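Local coordinates for protein MAU2 chromatid cohesion factor homolog (Saccharomyces cerevisiae, PDB 4XDN) that forms a complex with SCC2 that is required for the association of cohesin with chromosomes, and so takes part in sister chromatid cohesion, at residues Lys57-Leu62 with Gly366-Glu371; His42-Ala47 with Gly61-Ser66; Lys357-Ile362 with Ser374-Tyr379; Glu90-Leu95 with Asp103-Tyr108. One frame throughout, in Å; residues are numbered along the deposited sequence.

From the N terminus, contact 2 closes first, joining helices 29-45 and 53-76 across a short connection. Contact 1 opens on the same stretch, sharing Gly61 and Leu62 with contact 2, but closes only about 300 residues later, at the start of helix 369-398. Within that long span contact 4 makes another local closure, between helices 81-98 and 102-119; its Leu94 packs on Tyr44 and Ser66 of contact 2. Contact 3 joins helices 339-360 and 369-398 and crosses contact 1 in sequence, since 366-371 lies between its two segments. Contacts 2, 3 and 4 thus fasten sequence neighbours, while contact 1 ties the N-terminal helices to the middle of the chain.

Contact 1. Residues Lys57-Leu62 with Gly366-Glu371; sequences KQYYGL and GVSMNE
Tyr59 and Tyr60 of helix 53-76 point their hydroxyls at the start of helix 369-398, where Met369 and Asn370 bond them and Ser368 caps the helix. The Tyr59 ring reaches across with CG anti to the backbone N, and Met369 leans over one of its faces: CB sits 3.8 Å from the ring centroid in a CH-pi contact, and SD, 4.4 Å from that centroid, adds a Met-aromatic contact. A bend at chi3 (70°), about the CG-SD bond, carries the methionine CE to Tyr60, 3.8 Å from its CZ. One methionine side chain therefore spans both rings.

The hydroxyls are taken up differently. Met369 N donates to Tyr59 OH at 2.9 Å, nearly straight at 166°. Asn370 ND2 gives a bond of 3.0 Å to Tyr60 OH, which lies almost in the amide plane; ring and amide planes are only 25° apart. Ser368 is the N-cap of helix 369-398, its OG accepting from Asn370 N at 3.1 Å and also from Asn370 ND2, a bond that helps fix how the amide is turned.

Glu98 of helix 81-98 binds both Tyr59 OH and Ser368 OG, and Tyr60 OH has a further hydrogen bond to the backbone of the chain of another protein, consistent with the SCC2 partner. The chemistry is that of a buried polar cluster roofed by a methionine: the first N-H groups of the helix are satisfied by hydroxyl oxygens, and the carboxylate of Glu98, close to the helix N terminus, would probably be steadied by its dipole.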
loop_
_atom_site.group_PDB
_atom_site.type_symbol
_atom_site.label_atom_id
_atom_site.label_comp_id
_atom_site.label_asym_id
_atom_site.label_seq_id
_atom_site.Cartn_x
_atom_site.Cartn_y
_atom_site.Cartn_z
ATOM N N LYS A 57 29.442 -13.942 0.969
ATOM C CA LYS A 57 30.351 -14.397 2.014
ATOM C C LYS A 57 31.352 -13.310 2.377
ATOM O O LYS A 57 31.679 -13.117 3.547
ATOM C CB LYS A 57 31.093 -15.657 1.569
ATOM C CG LYS A 57 30.226 -16.902 1.536
ATOM C CD LYS A 57 30.995 -18.108 1.027
ATOM C CE LYS A 57 32.046 -18.554 2.039
ATOM N NZ LYS A 57 32.782 -19.769 1.558
ATOM N N GLN A 58 31.836 -12.598 1.365
ATOM C CA GLN A 58 32.788 -11.517 1.579
ATOM C C GLN A 58 32.132 -10.340 2.287
ATOM O O GLN A 58 32.721 -9.744 3.189
ATOM C CB GLN A 58 33.386 -11.055 0.250
ATOM C CG GLN A 58 34.155 -12.133 -0.488
ATOM C CD GLN A 58 35.502 -11.652 -0.976
ATOM O OE1 GLN A 58 36.344 -11.220 -0.186
ATOM N NE2 GLN A 58 35.715 -11.718 -2.285
ATOM N N TYR A 59 30.914 -10.005 1.872
ATOM C CA TYR A 59 30.181 -8.905 2.482
ATOM C C TYR A 59 29.971 -9.156 3.969
ATOM O O TYR A 59 30.236 -8.289 4.797
ATOM C CB TYR A 59 28.830 -8.702 1.797
ATOM C CG TYR A 59 27.935 -7.715 2.515
ATOM C CD1 TYR A 59 28.038 -6.351 2.276
ATOM C CD2 TYR A 59 26.990 -8.147 3.436
ATOM C CE1 TYR A 59 27.224 -5.447 2.931
ATOM C CE2 TYR A 59 26.172 -7.250 4.098
ATOM C CZ TYR A 59 26.294 -5.902 3.841
ATOM O OH TYR A 59 25.480 -5.005 4.499
ATOM N N TYR A 60 29.491 -10.348 4.301
ATOM C CA TYR A 60 29.223 -10.691 5.687
ATOM C C TYR A 60 30.513 -11.054 6.421
ATOM O O TYR A 60 30.572 -10.994 7.647
ATOM C CB TYR A 60 28.212 -11.839 5.762
ATOM C CG TYR A 60 26.771 -11.392 5.620
ATOM C CD1 TYR A 60 26.308 -10.260 6.277
ATOM C CD2 TYR A 60 25.875 -12.101 4.830
ATOM C CE1 TYR A 60 25.002 -9.843 6.154
ATOM C CE2 TYR A 60 24.561 -11.691 4.701
ATOM C CZ TYR A 60 24.131 -10.559 5.368
ATOM O OH TYR A 60 22.828 -10.136 5.255
ATOM N N GLY A 61 31.544 -11.419 5.667
ATOM C CA GLY A 61 32.859 -11.623 6.240
ATOM C C GLY A 61 33.363 -10.323 6.836
ATOM O O GLY A 61 33.937 -10.302 7.927
ATOM N N LEU A 62 33.130 -9.229 6.118
ATOM C CA LEU A 62 33.519 -7.905 6.586
ATOM C C LEU A 62 32.702 -7.491 7.806
ATOM O O LEU A 62 33.250 -6.977 8.780
ATOM C CB LEU A 62 33.352 -6.875 5.468
ATOM C CG LEU A 62 34.306 -7.031 4.280
ATOM C CD1 LEU A 62 33.813 -6.225 3.095
ATOM C CD2 LEU A 62 35.717 -6.609 4.667
ATOM N N GLY A 366 26.003 4.879 2.385
ATOM C CA GLY A 366 26.579 3.654 2.910
ATOM C C GLY A 366 25.524 2.976 3.757
ATOM O O GLY A 366 25.414 3.226 4.958
ATOM N N VAL A 367 24.729 2.135 3.108
ATOM C CA VAL A 367 23.628 1.443 3.761
ATOM C C VAL A 367 23.805 -0.057 3.627
ATOM O O VAL A 367 24.514 -0.533 2.739
ATOM C CB VAL A 367 22.274 1.855 3.163
ATOM C CG1 VAL A 367 21.975 3.304 3.494
ATOM C CG2 VAL A 367 22.263 1.631 1.651
ATOM N N SER A 368 23.158 -0.795 4.517
ATOM C CA SER A 368 23.237 -2.245 4.506
ATOM C C SER A 368 22.815 -2.807 3.158
ATOM O O SER A 368 21.941 -2.254 2.484
ATOM C CB SER A 368 22.357 -2.832 5.610
ATOM O OG SER A 368 22.439 -4.244 5.626
ATOM N N MET A 369 23.455 -3.901 2.759
ATOM C CA MET A 369 23.006 -4.660 1.604
ATOM C C MET A 369 21.529 -4.999 1.774
ATOM O O MET A 369 20.766 -5.013 0.811
ATOM C CB MET A 369 23.837 -5.934 1.449
ATOM C CG MET A 369 23.361 -6.888 0.353
ATOM S SD MET A 369 23.969 -8.562 0.609
ATOM C CE MET A 369 23.015 -9.049 2.048
ATOM N N ASN A 370 21.133 -5.264 3.015
ATOM C CA ASN A 370 19.767 -5.666 3.312
ATOM C C ASN A 370 18.768 -4.523 3.134
ATOM O O ASN A 370 17.589 -4.760 2.881
ATOM C CB ASN A 370 19.690 -6.224 4.732
ATOM C CG ASN A 370 20.508 -7.494 4.898
ATOM O OD1 ASN A 370 20.183 -8.535 4.325
ATOM N ND2 ASN A 370 21.574 -7.414 5.688
ATOM N N GLU A 371 19.239 -3.286 3.262
ATOM C CA GLU A 371 18.410 -2.130 2.945
ATOM C C GLU A 371 18.175 -2.072 1.439
ATOM O O GLU A 371 17.053 -1.848 0.986
ATOM C CB GLU A 371 19.058 -0.834 3.438
ATOM C CG GLU A 371 18.356 0.442 2.970
ATOM C CD GLU A 371 16.885 0.493 3.357
ATOM O OE1 GLU A 371 16.512 -0.101 4.392
ATOM O OE2 GLU A 371 16.099 1.132 2.622
#

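Contact 2. Residues His42-Ala47 with Gly61-Ser66; sequences HAYSIA and GLMNMS
The imidazole of His42 meets Leu62 at its edge: CD1 of the leucine lies near the ring plane, 4.0 Å from CD2 of the histidine. Over one face of that ring sits Ser45 OG, offset toward the rim. His42 NE2 is hydrogen-bonded to the backbone of the chain of another protein. The second flat group, the ring of Tyr44, is approached obliquely by Met63, whose CE comes to 3.5 Å from CE1, the two side chains crossing at about a right angle.

Ala43 lies between these two aromatic residues in sequence and brings the helices close, with its CA 6.0 Å from that of Leu62. Its CB is 3.9 Å from Leu62 CB and 3.6 Å from Met63 CE. Met63 gets there because its chain turns at chi2 (-57°), which lets the terminal methyl slip in between the alanine and the tyrosine. Leu62 CD1 instead reaches the helix backbone, 3.9 Å from Ala43 CA.

Around this apolar seam, Tyr59 also packs on Ala43, and Ser66 OG bonds to Ala36 O farther along the pair. Helices 29-45 and 53-76 follow each other in the chain and pack side by side at Ala43 and Leu62, as in a helical hairpin, consistent with the helical-repeat (tetratricopeptide-like) architecture of the Scc4/Mau2 family.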
loop_
_atom_site.group_PDB
_atom_site.type_symbol
_atom_site.label_atom_id
_atom_site.label_comp_id
_atom_site.label_asym_id
_atom_site.label_seq_id
_atom_site.Cartn_x
_atom_site.Cartn_y
_atom_site.Cartn_z
ATOM N N HIS A 42 33.435 -0.447 4.380
ATOM C CA HIS A 42 33.857 -1.069 3.134
ATOM C C HIS A 42 32.806 -2.060 2.650
ATOM O O HIS A 42 32.623 -2.248 1.445
ATOM C CB HIS A 42 35.202 -1.772 3.302
ATOM C CG HIS A 42 35.835 -2.157 2.005
ATOM N ND1 HIS A 42 36.432 -1.238 1.169
ATOM C CD2 HIS A 42 35.948 -3.357 1.389
ATOM C CE1 HIS A 42 36.896 -1.857 0.099
ATOM N NE2 HIS A 42 36.615 -3.142 0.205
ATOM N N ALA A 43 32.118 -2.700 3.591
ATOM C CA ALA A 43 31.009 -3.579 3.249
ATOM C C ALA A 43 29.877 -2.769 2.618
ATOM O O ALA A 43 29.248 -3.213 1.657
ATOM C CB ALA A 43 30.518 -4.322 4.476
ATOM N N TYR A 44 29.628 -1.577 3.155
ATOM C CA TYR A 44 28.623 -0.679 2.591
ATOM C C TYR A 44 29.009 -0.257 1.179
ATOM O O TYR A 44 28.145 -0.077 0.317
ATOM C CB TYR A 44 28.451 0.576 3.456
ATOM C CG TYR A 44 27.804 0.358 4.809
ATOM C CD1 TYR A 44 26.906 -0.680 5.024
ATOM C CD2 TYR A 44 28.090 1.206 5.873
ATOM C CE1 TYR A 44 26.318 -0.869 6.260
ATOM C CE2 TYR A 44 27.506 1.025 7.110
ATOM C CZ TYR A 44 26.624 -0.012 7.301
ATOM O OH TYR A 44 26.048 -0.190 8.537
ATOM N N SER A 45 30.310 -0.095 0.954
ATOM C CA SER A 45 30.810 0.425 -0.313
ATOM C C SER A 45 30.600 -0.564 -1.457
ATOM O O SER A 45 30.543 -0.164 -2.615
ATOM C CB SER A 45 32.296 0.783 -0.197
ATOM O OG SER A 45 33.113 -0.375 -0.214
ATOM N N ILE A 46 30.482 -1.848 -1.124
ATOM C CA ILE A 46 30.284 -2.900 -2.126
ATOM C C ILE A 46 28.922 -3.581 -1.970
ATOM O O ILE A 46 28.668 -4.626 -2.569
ATOM C CB ILE A 46 31.397 -3.974 -2.045
ATOM C CG1 ILE A 46 31.459 -4.604 -0.649
ATOM C CG2 ILE A 46 32.744 -3.366 -2.405
ATOM C CD1 ILE A 46 30.866 -5.985 -0.569
ATOM N N ALA A 47 28.044 -2.972 -1.180
ATOM C CA ALA A 47 26.758 -3.576 -0.846
ATOM C C ALA A 47 25.862 -3.746 -2.072
ATOM O O ALA A 47 24.969 -4.592 -2.079
ATOM C CB ALA A 47 26.051 -2.739 0.208
ATOM N N GLY A 61 31.544 -11.419 5.667
ATOM C CA GLY A 61 32.859 -11.623 6.240
ATOM C C GLY A 61 33.363 -10.323 6.836
ATOM O O GLY A 61 33.937 -10.302 7.927
ATOM N N LEU A 62 33.130 -9.229 6.118
ATOM C CA LEU A 62 33.519 -7.905 6.586
ATOM C C LEU A 62 32.702 -7.491 7.806
ATOM O O LEU A 62 33.250 -6.977 8.780
ATOM C CB LEU A 62 33.352 -6.875 5.468
ATOM C CG LEU A 62 34.306 -7.031 4.280
ATOM C CD1 LEU A 62 33.813 -6.225 3.095
ATOM C CD2 LEU A 62 35.717 -6.609 4.667
ATOM N N MET A 63 31.390 -7.714 7.748
ATOM C CA MET A 63 30.510 -7.355 8.855
ATOM C C MET A 63 30.847 -8.161 10.101
ATOM O O MET A 63 30.796 -7.648 11.218
ATOM C CB MET A 63 29.045 -7.575 8.475
ATOM C CG MET A 63 28.510 -6.584 7.457
ATOM S SD MET A 63 28.680 -4.871 7.993
ATOM C CE MET A 63 27.760 -4.029 6.705
ATOM N N ASN A 64 31.189 -9.429 9.901
ATOM C CA ASN A 64 31.595 -10.294 10.996
ATOM C C ASN A 64 32.815 -9.716 11.703
ATOM O O ASN A 64 32.825 -9.563 12.924
ATOM C CB ASN A 64 31.894 -11.700 10.478
ATOM C CG ASN A 64 32.015 -12.720 11.591
ATOM O OD1 ASN A 64 31.280 -12.669 12.574
ATOM N ND2 ASN A 64 32.943 -13.656 11.438
ATOM N N MET A 65 33.838 -9.379 10.923
ATOM C CA MET A 65 35.046 -8.776 11.467
ATOM C C MET A 65 34.738 -7.473 12.196
ATOM O O MET A 65 35.246 -7.242 13.289
ATOM C CB MET A 65 36.065 -8.522 10.357
ATOM C CG MET A 65 36.891 -9.741 9.998
ATOM S SD MET A 65 37.940 -10.321 11.347
ATOM C CE MET A 65 39.044 -8.925 11.538
ATOM N N SER A 66 33.905 -6.628 11.597
ATOM C CA SER A 66 33.550 -5.356 12.216
ATOM C C SER A 66 32.926 -5.571 13.591
ATOM O O SER A 66 33.303 -4.921 14.565
ATOM C CB SER A 66 32.584 -4.574 11.330
ATOM O OG SER A 66 32.140 -3.400 11.988
#

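Contact 3. Residues Lys357-Ile362 with Ser374-Tyr379; sequences KLIKNI and SRIQTY
The turn end of a helical hairpin, whose two arms run in roughly opposite directions, is packed here by Leu358 and Ile359 at the end of helix 339-360, with Ile362 just beyond it, against Ile376 and Tyr379 of helix 369-398. The ring of Tyr379 receives Leu358 over one face: CB stands 4.0 Å from the ring centroid, 21° off its normal, as a CH-pi contact. The tyrosine ring is laid under Leu358 by a first torsion that sets CG beside its own backbone N (chi1 -77°). The leucine side chain crosses the tyrosine at about a right angle and adds CD1, 3.7 Å from CE1. At the root of the same tyrosine, Ile359 runs alongside, pointing the other way, and places CG1 3.4 Å from Tyr379 CB.

Nearer the turn, isoleucine meets isoleucine. Ile359 CG2 approaches Ile376 CG2 at 4.2 Å, and Ile362, already past the helix end, sends CD1 to 3.9 Å from Ile376 CG1. A serine in place of Tyr379 would probably leave Leu358 without the flat surface it lies on and open a gap between the helices.

Outside the pair, Glu319 of helix 317-331 touches both Leu358 and Tyr379, and Ile362 O is bonded by Asn48 ND2. Branched aliphatic side chains packed beside one aromatic ring join consecutive antiparallel helices here, as in the hairpin units of alpha-solenoid folds.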
loop_
_atom_site.group_PDB
_atom_site.type_symbol
_atom_site.label_atom_id
_atom_site.label_comp_id
_atom_site.label_asym_id
_atom_site.label_seq_id
_atom_site.Cartn_x
_atom_site.Cartn_y
_atom_site.Cartn_z
ATOM N N LYS A 357 15.466 -0.306 -14.509
ATOM C CA LYS A 357 16.724 0.432 -14.467
ATOM C C LYS A 357 17.087 0.845 -13.040
ATOM O O LYS A 357 18.264 0.864 -12.676
ATOM C CB LYS A 357 16.651 1.665 -15.372
ATOM C CG LYS A 357 16.824 1.355 -16.850
ATOM C CD LYS A 357 16.777 2.618 -17.699
ATOM C CE LYS A 357 18.004 2.744 -18.597
ATOM N NZ LYS A 357 19.252 3.033 -17.827
ATOM N N LEU A 358 16.080 1.178 -12.236
ATOM C CA LEU A 358 16.312 1.537 -10.843
ATOM C C LEU A 358 16.904 0.352 -10.091
ATOM O O LEU A 358 17.807 0.514 -9.268
ATOM C CB LEU A 358 15.016 1.998 -10.174
ATOM C CG LEU A 358 14.462 3.358 -10.613
ATOM C CD1 LEU A 358 13.103 3.611 -9.969
ATOM C CD2 LEU A 358 15.430 4.484 -10.272
ATOM N N ILE A 359 16.395 -0.840 -10.383
ATOM C CA ILE A 359 16.940 -2.065 -9.813
ATOM C C ILE A 359 18.375 -2.275 -10.285
ATOM O O ILE A 359 19.277 -2.519 -9.484
ATOM C CB ILE A 359 16.090 -3.291 -10.198
ATOM C CG1 ILE A 359 14.694 -3.177 -9.585
ATOM C CG2 ILE A 359 16.759 -4.588 -9.738
ATOM C CD1 ILE A 359 13.695 -4.163 -10.152
ATOM N N LYS A 360 18.577 -2.173 -11.595
ATOM C CA LYS A 360 19.881 -2.420 -12.196
ATOM C C LYS A 360 20.943 -1.431 -11.714
ATOM O O LYS A 360 22.076 -1.820 -11.442
ATOM C CB LYS A 360 19.769 -2.362 -13.723
ATOM C CG LYS A 360 21.104 -2.419 -14.454
ATOM C CD LYS A 360 20.909 -2.550 -15.958
ATOM C CE LYS A 360 20.823 -4.005 -16.403
ATOM N NZ LYS A 360 22.031 -4.421 -17.174
ATOM N N ASN A 361 20.571 -0.159 -11.606
ATOM C CA ASN A 361 21.523 0.894 -11.265
ATOM C C ASN A 361 21.483 1.292 -9.789
ATOM O O ASN A 361 21.885 2.401 -9.430
ATOM C CB ASN A 361 21.265 2.128 -12.134
ATOM C CG ASN A 361 21.372 1.829 -13.617
ATOM O OD1 ASN A 361 20.469 2.141 -14.392
ATOM N ND2 ASN A 361 22.478 1.214 -14.020
ATOM N N ILE A 362 21.005 0.391 -8.935
ATOM C CA ILE A 362 20.947 0.675 -7.506
ATOM C C ILE A 362 22.367 0.856 -6.968
ATOM O O ILE A 362 23.276 0.104 -7.319
ATOM C CB ILE A 362 20.207 -0.437 -6.728
ATOM C CG1 ILE A 362 19.955 0.009 -5.286
ATOM C CG2 ILE A 362 20.983 -1.751 -6.779
ATOM C CD1 ILE A 362 18.960 -0.855 -4.547
ATOM N N SER A 374 15.663 -4.729 0.412
ATOM C CA SER A 374 14.260 -4.403 0.644
ATOM C C SER A 374 13.752 -3.414 -0.399
ATOM O O SER A 374 12.588 -3.468 -0.801
ATOM C CB SER A 374 14.065 -3.829 2.050
ATOM O OG SER A 374 14.692 -2.566 2.177
ATOM N N ARG A 375 14.626 -2.510 -0.834
ATOM C CA ARG A 375 14.266 -1.543 -1.865
ATOM C C ARG A 375 14.023 -2.249 -3.197
ATOM O O ARG A 375 13.133 -1.870 -3.955
ATOM C CB ARG A 375 15.359 -0.486 -2.020
ATOM C CG ARG A 375 15.497 0.449 -0.831
ATOM C CD ARG A 375 16.611 1.455 -1.054
ATOM N NE ARG A 375 16.293 2.372 -2.143
ATOM C CZ ARG A 375 17.167 3.199 -2.711
ATOM N NH1 ARG A 375 18.429 3.225 -2.303
ATOM N NH2 ARG A 375 16.777 3.998 -3.696
ATOM N N ILE A 376 14.819 -3.277 -3.471
ATOM C CA ILE A 376 14.659 -4.067 -4.686
ATOM C C ILE A 376 13.348 -4.846 -4.638
ATOM O O ILE A 376 12.683 -5.025 -5.657
ATOM C CB ILE A 376 15.841 -5.038 -4.875
ATOM C CG1 ILE A 376 17.110 -4.252 -5.205
ATOM C CG2 ILE A 376 15.562 -6.042 -5.993
ATOM C CD1 ILE A 376 18.387 -5.043 -5.017
ATOM N N GLN A 377 12.987 -5.308 -3.446
ATOM C CA GLN A 377 11.767 -6.078 -3.260
ATOM C C GLN A 377 10.547 -5.205 -3.558
ATOM O O GLN A 377 9.570 -5.663 -4.157
ATOM C CB GLN A 377 11.704 -6.631 -1.834
ATOM C CG GLN A 377 10.873 -7.896 -1.680
ATOM C CD GLN A 377 11.573 -9.139 -2.212
ATOM O OE1 GLN A 377 12.492 -9.055 -3.027
ATOM N NE2 GLN A 377 11.137 -10.305 -1.743
ATOM N N THR A 378 10.619 -3.942 -3.148
ATOM C CA THR A 378 9.567 -2.973 -3.432
ATOM C C THR A 378 9.529 -2.648 -4.922
ATOM O O THR A 378 8.454 -2.495 -5.504
ATOM C CB THR A 378 9.768 -1.677 -2.622
ATOM O OG1 THR A 378 9.598 -1.958 -1.230
ATOM C CG2 THR A 378 8.770 -0.604 -3.033
ATOM N N TYR A 379 10.706 -2.534 -5.531
ATOM C CA TYR A 379 10.804 -2.312 -6.968
ATOM C C TYR A 379 10.126 -3.450 -7.722
ATOM O O TYR A 379 9.433 -3.221 -8.711
ATOM C CB TYR A 379 12.268 -2.197 -7.409
ATOM C CG TYR A 379 12.937 -0.873 -7.102
ATOM C CD1 TYR A 379 12.242 0.326 -7.199
ATOM C CD2 TYR A 379 14.275 -0.824 -6.725
ATOM C CE1 TYR A 379 12.856 1.534 -6.926
ATOM C CE2 TYR A 379 14.895 0.380 -6.449
ATOM C CZ TYR A 379 14.180 1.555 -6.552
ATOM O OH TYR A 379 14.791 2.756 -6.278
#

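Contact 4. Residues Glu90-Leu95 with Asp103-Tyr108; sequences EMVELL and DLAELY
The carbonyl O of Met91, a residue whose side chain lies across Tyr108, takes two backbone donors of its own helix, Leu94 N at 2.9 Å and Leu95 N at 3.1 Å. That helix, 81-98, pairs with helix 102-119 as an antiparallel helical hairpin of the alpha-solenoid; the short segments lie 161° apart in direction, and their axes approach to 9.4 Å.

Ala105 makes room at the centre. Val92 CG1 comes to 4.0 Å from Ala105 CB, the other valine branch, CG2, rests against Tyr108 CB, and Leu95 CD1 reaches Ala105 CA at 3.9 Å. Farther out, Leu95 CD2 meets Leu104 CD2 at 4.2 Å.

Toward the other end the tyrosine takes over. Met91 leaves its backbone with CG anti to N (chi1 169°) and stays extended beyond CG, so that the sulfur arrives over a face of the ring in a Met-aromatic contact. Leu95 CD1 approaches the same ring obliquely. Replacing Tyr108 with an alanine would probably leave the Met91 sulfur without its aromatic face and open a gap beside Leu95.

Tyr108 OH has a weak hydrogen bond to Gln71 NE2 of helix 53-76, while Ala105 also touches Leu140 of helix 126-144, so helices 53-76 and 126-144 both touch the pair. The Met91 SD atom stands 4.5 Å from the Tyr108 ring centroid, only 14° off the normal.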
loop_
_atom_site.group_PDB
_atom_site.type_symbol
_atom_site.label_atom_id
_atom_site.label_comp_id
_atom_site.label_asym_id
_atom_site.label_seq_id
_atom_site.Cartn_x
_atom_site.Cartn_y
_atom_site.Cartn_z
ATOM N N GLU A 90 27.038 1.448 17.569
ATOM C CA GLU A 90 27.524 1.096 16.238
ATOM C C GLU A 90 27.491 -0.412 16.035
ATOM O O GLU A 90 27.068 -0.899 14.984
ATOM C CB GLU A 90 28.943 1.617 16.020
ATOM C CG GLU A 90 29.036 3.118 15.854
ATOM C CD GLU A 90 30.459 3.585 15.634
ATOM O OE1 GLU A 90 31.067 3.186 14.620
ATOM O OE2 GLU A 90 30.973 4.345 16.480
ATOM N N MET A 91 27.938 -1.148 17.047
ATOM C CA MET A 91 27.930 -2.603 16.994
ATOM C C MET A 91 26.515 -3.156 16.869
ATOM O O MET A 91 26.235 -3.970 15.990
ATOM C CB MET A 91 28.595 -3.183 18.239
ATOM C CG MET A 91 28.403 -4.683 18.389
ATOM S SD MET A 91 29.178 -5.365 19.857
ATOM C CE MET A 91 28.382 -6.964 19.871
ATOM N N VAL A 92 25.636 -2.725 17.769
ATOM C CA VAL A 92 24.266 -3.219 17.811
ATOM C C VAL A 92 23.528 -2.853 16.529
ATOM O O VAL A 92 22.659 -3.594 16.074
ATOM C CB VAL A 92 23.508 -2.660 19.038
ATOM C CG1 VAL A 92 22.000 -2.830 18.887
ATOM C CG2 VAL A 92 23.988 -3.347 20.303
ATOM N N GLU A 93 23.876 -1.707 15.955
ATOM C CA GLU A 93 23.307 -1.281 14.684
ATOM C C GLU A 93 23.518 -2.369 13.631
ATOM O O GLU A 93 22.646 -2.623 12.800
ATOM C CB GLU A 93 23.940 0.035 14.228
ATOM C CG GLU A 93 23.280 0.672 13.017
ATOM C CD GLU A 93 22.028 1.453 13.368
ATOM O OE1 GLU A 93 21.494 2.135 12.469
ATOM O OE2 GLU A 93 21.577 1.392 14.534
ATOM N N LEU A 94 24.678 -3.016 13.686
ATOM C CA LEU A 94 25.011 -4.073 12.736
ATOM C C LEU A 94 24.289 -5.372 13.077
ATOM O O LEU A 94 23.850 -6.093 12.184
ATOM C CB LEU A 94 26.522 -4.313 12.699
ATOM C CG LEU A 94 27.393 -3.113 12.317
ATOM C CD1 LEU A 94 28.855 -3.532 12.223
ATOM C CD2 LEU A 94 26.937 -2.478 11.012
ATOM N N LEU A 95 24.171 -5.673 14.366
ATOM C CA LEU A 95 23.444 -6.861 14.793
ATOM C C LEU A 95 21.998 -6.790 14.314
ATOM O O LEU A 95 21.420 -7.785 13.881
ATOM C CB LEU A 95 23.485 -7.006 16.316
ATOM C CG LEU A 95 24.845 -7.297 16.950
ATOM C CD1 LEU A 95 24.727 -7.283 18.463
ATOM C CD2 LEU A 95 25.401 -8.633 16.474
ATOM N N ASP A 103 18.196 -11.063 20.425
ATOM C CA ASP A 103 18.357 -11.234 21.866
ATOM C C ASP A 103 19.719 -10.724 22.324
ATOM O O ASP A 103 19.835 -10.090 23.373
ATOM C CB ASP A 103 18.193 -12.702 22.259
ATOM C CG ASP A 103 16.768 -13.195 22.101
ATOM O OD1 ASP A 103 15.856 -12.356 21.958
ATOM O OD2 ASP A 103 16.558 -14.425 22.129
ATOM N N LEU A 104 20.745 -11.006 21.529
ATOM C CA LEU A 104 22.100 -10.558 21.831
ATOM C C LEU A 104 22.173 -9.038 21.825
ATOM O O LEU A 104 22.753 -8.427 22.724
ATOM C CB LEU A 104 23.091 -11.136 20.820
ATOM C CG LEU A 104 24.551 -10.700 20.952
ATOM C CD1 LEU A 104 25.136 -11.158 22.277
ATOM C CD2 LEU A 104 25.362 -11.243 19.786
ATOM N N ALA A 105 21.588 -8.436 20.796
ATOM C CA ALA A 105 21.540 -6.986 20.686
ATOM C C ALA A 105 20.846 -6.390 21.904
ATOM O O ALA A 105 21.311 -5.409 22.479
ATOM C CB ALA A 105 20.824 -6.577 19.414
ATOM N N GLU A 106 19.735 -7.007 22.294
ATOM C CA GLU A 106 18.935 -6.520 23.409
ATOM C C GLU A 106 19.711 -6.578 24.723
ATOM O O GLU A 106 19.566 -5.700 25.571
ATOM C CB GLU A 106 17.644 -7.332 23.523
ATOM C CG GLU A 106 16.658 -6.787 24.541
ATOM C CD GLU A 106 15.311 -7.482 24.480
ATOM O OE1 GLU A 106 15.216 -8.547 23.837
ATOM O OE2 GLU A 106 14.343 -6.959 25.072
ATOM N N LEU A 107 20.535 -7.609 24.887
ATOM C CA LEU A 107 21.344 -7.750 26.093
ATOM C C LEU A 107 22.386 -6.644 26.188
ATOM O O LEU A 107 22.650 -6.122 27.271
ATOM C CB LEU A 107 22.034 -9.116 26.130
ATOM C CG LEU A 107 21.183 -10.324 26.538
ATOM C CD1 LEU A 107 22.008 -11.599 26.445
ATOM C CD2 LEU A 107 20.618 -10.164 27.944
ATOM N N TYR A 108 22.979 -6.290 25.053
ATOM C CA TYR A 108 23.982 -5.237 25.020
ATOM C C TYR A 108 23.374 -3.885 25.380
ATOM O O TYR A 108 23.946 -3.132 26.169
ATOM C CB TYR A 108 24.642 -5.162 23.643
ATOM C CG TYR A 108 25.717 -6.205 23.426
ATOM C CD1 TYR A 108 26.864 -6.222 24.211
ATOM C CD2 TYR A 108 25.593 -7.161 22.429
ATOM C CE1 TYR A 108 27.850 -7.167 24.016
ATOM C CE2 TYR A 108 26.573 -8.111 22.227
ATOM C CZ TYR A 108 27.699 -8.109 23.022
ATOM O OH TYR A 108 28.675 -9.051 22.819
#